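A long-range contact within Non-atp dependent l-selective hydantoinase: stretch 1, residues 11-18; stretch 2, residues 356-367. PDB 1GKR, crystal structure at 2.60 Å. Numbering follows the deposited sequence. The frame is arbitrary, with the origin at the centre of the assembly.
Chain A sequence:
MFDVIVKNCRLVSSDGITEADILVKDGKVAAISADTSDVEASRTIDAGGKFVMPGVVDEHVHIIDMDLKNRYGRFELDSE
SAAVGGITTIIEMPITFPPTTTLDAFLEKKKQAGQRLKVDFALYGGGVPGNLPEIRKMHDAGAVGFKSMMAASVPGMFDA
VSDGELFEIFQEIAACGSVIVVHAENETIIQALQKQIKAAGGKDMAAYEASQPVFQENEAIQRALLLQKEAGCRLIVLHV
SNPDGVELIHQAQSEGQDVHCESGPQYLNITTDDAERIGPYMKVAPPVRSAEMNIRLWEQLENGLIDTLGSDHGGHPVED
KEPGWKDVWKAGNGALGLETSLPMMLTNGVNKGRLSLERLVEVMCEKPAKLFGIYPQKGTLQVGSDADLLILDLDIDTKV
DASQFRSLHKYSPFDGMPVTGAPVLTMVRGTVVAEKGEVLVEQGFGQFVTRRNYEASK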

# COMPACT_ATOMS: atom_id res chain seq x y z
N LEU A 11 32.40 22.14 -14.02
CA LEU A 11 31.22 21.68 -14.75
C LEU A 11 30.30 20.76 -13.96
O LEU A 11 30.71 19.69 -13.53
CB LEU A 11 31.73 21.00 -16.01
CG LEU A 11 30.81 20.42 -17.06
CD1 LEU A 11 29.66 21.37 -17.36
CD2 LEU A 11 31.65 20.17 -18.31
N VAL A 12 29.04 21.17 -13.78
CA VAL A 12 28.11 20.33 -13.01
C VAL A 12 27.02 19.65 -13.82
O VAL A 12 26.43 20.23 -14.74
CB VAL A 12 27.49 21.12 -11.82
CG1 VAL A 12 27.75 22.58 -11.96
CG2 VAL A 12 26.00 20.85 -11.70
N SER A 13 26.79 18.38 -13.49
CA SER A 13 25.77 17.57 -14.14
C SER A 13 25.00 16.94 -13.00
O SER A 13 25.34 17.15 -11.85
CB SER A 13 26.41 16.49 -15.02
OG SER A 13 27.05 15.51 -14.22
N SER A 14 23.96 16.17 -13.31
CA SER A 14 23.18 15.57 -12.24
C SER A 14 23.98 14.61 -11.39
O SER A 14 23.64 14.38 -10.23
CB SER A 14 21.96 14.85 -12.79
OG SER A 14 22.36 13.80 -13.64
N ASP A 15 25.05 14.05 -11.92
CA ASP A 15 25.80 13.13 -11.09
C ASP A 15 27.23 13.50 -10.70
O ASP A 15 28.08 12.63 -10.56
CB ASP A 15 25.76 11.72 -11.68
CG ASP A 15 26.20 11.67 -13.11
OD1 ASP A 15 27.24 12.29 -13.43
OD2 ASP A 15 25.50 11.01 -13.91
N GLY A 16 27.50 14.78 -10.49
CA GLY A 16 28.84 15.17 -10.08
C GLY A 16 29.46 16.36 -10.76
O GLY A 16 29.01 16.78 -11.83
N ILE A 17 30.49 16.91 -10.14
CA ILE A 17 31.20 18.06 -10.69
C ILE A 17 32.51 17.57 -11.29
O ILE A 17 33.25 16.87 -10.62
CB ILE A 17 31.55 19.10 -9.59
CG1 ILE A 17 30.30 19.82 -9.09
CG2 ILE A 17 32.51 20.14 -10.15
CD1 ILE A 17 29.35 18.96 -8.38
N THR A 18 32.80 17.91 -12.54
CA THR A 18 34.08 17.52 -13.11
C THR A 18 34.82 18.77 -13.58
O THR A 18 34.23 19.68 -14.15
CB THR A 18 33.95 16.50 -14.25
OG1 THR A 18 33.09 17.01 -15.27
CG2 THR A 18 33.36 15.19 -13.73
N SER A 356 21.29 20.26 -3.53
CA SER A 356 22.62 20.13 -4.11
C SER A 356 22.61 20.65 -5.54
O SER A 356 21.57 20.62 -6.22
CB SER A 356 23.08 18.69 -4.09
OG SER A 356 22.21 17.87 -4.84
N LEU A 357 23.76 21.15 -5.98
CA LEU A 357 23.87 21.66 -7.34
C LEU A 357 23.51 20.56 -8.32
O LEU A 357 22.84 20.82 -9.32
CB LEU A 357 25.29 22.14 -7.62
CG LEU A 357 25.56 23.62 -7.38
CD1 LEU A 357 27.05 23.92 -7.43
CD2 LEU A 357 24.83 24.42 -8.42
N GLU A 358 23.95 19.34 -8.03
CA GLU A 358 23.70 18.22 -8.92
C GLU A 358 22.22 17.98 -9.12
O GLU A 358 21.78 17.73 -10.24
CB GLU A 358 24.36 16.95 -8.38
CG GLU A 358 25.89 16.98 -8.38
CD GLU A 358 26.47 17.43 -7.05
OE1 GLU A 358 25.89 18.34 -6.41
OE2 GLU A 358 27.52 16.88 -6.65
N ARG A 359 21.46 18.05 -8.04
CA ARG A 359 20.02 17.82 -8.15
C ARG A 359 19.34 18.98 -8.89
O ARG A 359 18.44 18.77 -9.71
CB ARG A 359 19.42 17.65 -6.77
CG ARG A 359 17.92 17.60 -6.80
CD ARG A 359 17.42 16.29 -6.25
NE ARG A 359 17.63 15.18 -7.17
CZ ARG A 359 17.81 13.93 -6.77
NH1 ARG A 359 17.82 13.62 -5.48
NH2 ARG A 359 17.99 12.97 -7.66
N LEU A 360 19.79 20.20 -8.61
CA LEU A 360 19.24 21.38 -9.25
C LEU A 360 19.37 21.25 -10.75
O LEU A 360 18.42 21.52 -11.49
CB LEU A 360 19.98 22.64 -8.78
CG LEU A 360 19.42 23.97 -9.29
CD1 LEU A 360 19.70 25.07 -8.29
CD2 LEU A 360 20.02 24.31 -10.63
N VAL A 361 20.54 20.84 -11.22
CA VAL A 361 20.74 20.69 -12.65
C VAL A 361 19.85 19.59 -13.23
O VAL A 361 19.42 19.66 -14.38
CB VAL A 361 22.22 20.40 -12.97
CG1 VAL A 361 22.38 19.84 -14.37
CG2 VAL A 361 23.00 21.68 -12.85
N GLU A 362 19.57 18.58 -12.42
CA GLU A 362 18.74 17.47 -12.87
C GLU A 362 17.30 17.89 -13.10
O GLU A 362 16.71 17.57 -14.15
CB GLU A 362 18.76 16.33 -11.85
CG GLU A 362 18.06 15.09 -12.35
CD GLU A 362 17.95 14.01 -11.29
OE1 GLU A 362 17.60 14.35 -10.14
OE2 GLU A 362 18.19 12.82 -11.62
N VAL A 363 16.72 18.61 -12.14
CA VAL A 363 15.33 19.05 -12.24
C VAL A 363 15.08 20.31 -13.09
O VAL A 363 13.95 20.55 -13.54
CB VAL A 363 14.72 19.27 -10.85
CG1 VAL A 363 14.86 18.04 -10.01
CG2 VAL A 363 15.37 20.44 -10.19
N MET A 364 16.12 21.12 -13.29
CA MET A 364 15.98 22.35 -14.06
C MET A 364 16.56 22.29 -15.46
O MET A 364 16.29 23.19 -16.27
CB MET A 364 16.59 23.55 -13.32
CG MET A 364 15.81 23.90 -12.09
SD MET A 364 16.35 25.39 -11.27
CE MET A 364 15.36 26.61 -12.12
N CYS A 365 17.34 21.25 -15.75
CA CYS A 365 17.95 21.13 -17.07
C CYS A 365 17.74 19.77 -17.72
O CYS A 365 17.12 19.67 -18.77
CB CYS A 365 19.45 21.40 -16.99
SG CYS A 365 19.91 22.90 -16.10
N GLU A 366 18.28 18.74 -17.09
CA GLU A 366 18.20 17.40 -17.64
C GLU A 366 16.82 16.78 -17.84
O GLU A 366 16.45 16.50 -18.99
CB GLU A 366 19.07 16.46 -16.80
CG GLU A 366 20.55 16.60 -17.11
CD GLU A 366 21.44 15.97 -16.06
OE1 GLU A 366 21.04 14.94 -15.48
OE2 GLU A 366 22.55 16.51 -15.83
N LYS A 367 16.07 16.57 -16.77
CA LYS A 367 14.76 15.95 -16.91
C LYS A 367 13.80 16.68 -17.85
O LYS A 367 13.18 16.07 -18.73
CB LYS A 367 14.11 15.74 -15.53
CG LYS A 367 14.20 14.31 -15.02
CD LYS A 367 13.99 14.25 -13.51
CE LYS A 367 13.94 12.81 -13.01
NZ LYS A 367 15.05 12.01 -13.61

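The strongest link between the two stretches is made by the carboxylate of E366, which grips S14 through both its oxygens. The backbone N of S14 donates a hydrogen bond to E366 OE2 at 2.9 Å, and S14 OG donates another to E366 OE1 at 2.5 Å; the position of OE1 is less certain, because it lies too close to a neighbour in the model. Serine suits this place because its short side chain, with chi1 in the p well, sets a hydroxyl near the amide of the same residue, so that one carboxylate can engage both. Glutamate suits the other side: its CA-to-CB bond points toward the hairpin, and the m, t rotamer carries the charged group far enough from the helix to reach it. Buried as this carboxylate is, the two donors help to offset the cost of enclosing it.

The hairpin presents S14 at the tip of a type I beta turn running from S13 to G16, between strands 11-13 and 16-18. Here the backbones approach closely, with the CA atoms of S14 and E358 4.3 Å apart. Two CA-H...O contacts exploit this proximity: S14 CA lies 3.3 Å from E358 O, and E358 CA lies 3.5 Å from S13 O. The turn closes on G16, whose phi of 135° would jam a CB against the preceding carbonyl oxygen, so the backbone itself calls for glycine.

E358 contributes chiefly through the aliphatic part of its side chain. E358 CB sits 3.2 Å from S14 O, and E358 CG 3.4 Å from G16 N, covering the backbone of the turn. Farther out, I17 CD1 comes within 3.3 Å of E358 OE2; the isoleucine leaves its strand sideways, but its end bends nearer the helix. On the helix, E362 adds a smaller contact, its CB 3.6 Å from S14 CB, while its OE1 forms a salt bridge with R359 NH2 at 2.9 Å.

Beneath the polar contacts lies a small apolar patch. V12 and V361 are buried and point toward one another's stretch, bringing V12 CG2 within 3.3 Å of V361 CG2, a tight approach. V12 CG2 also rests 4.3 Å from L357 CB. L357 and V361 stand one helical turn apart, so both can face the strand, and the compact, branched V12 and V361 pack against each other between strand and helix, whose axes come within 7.3 Å at closest approach. Altogether the two stretches bury 424 Å² between them.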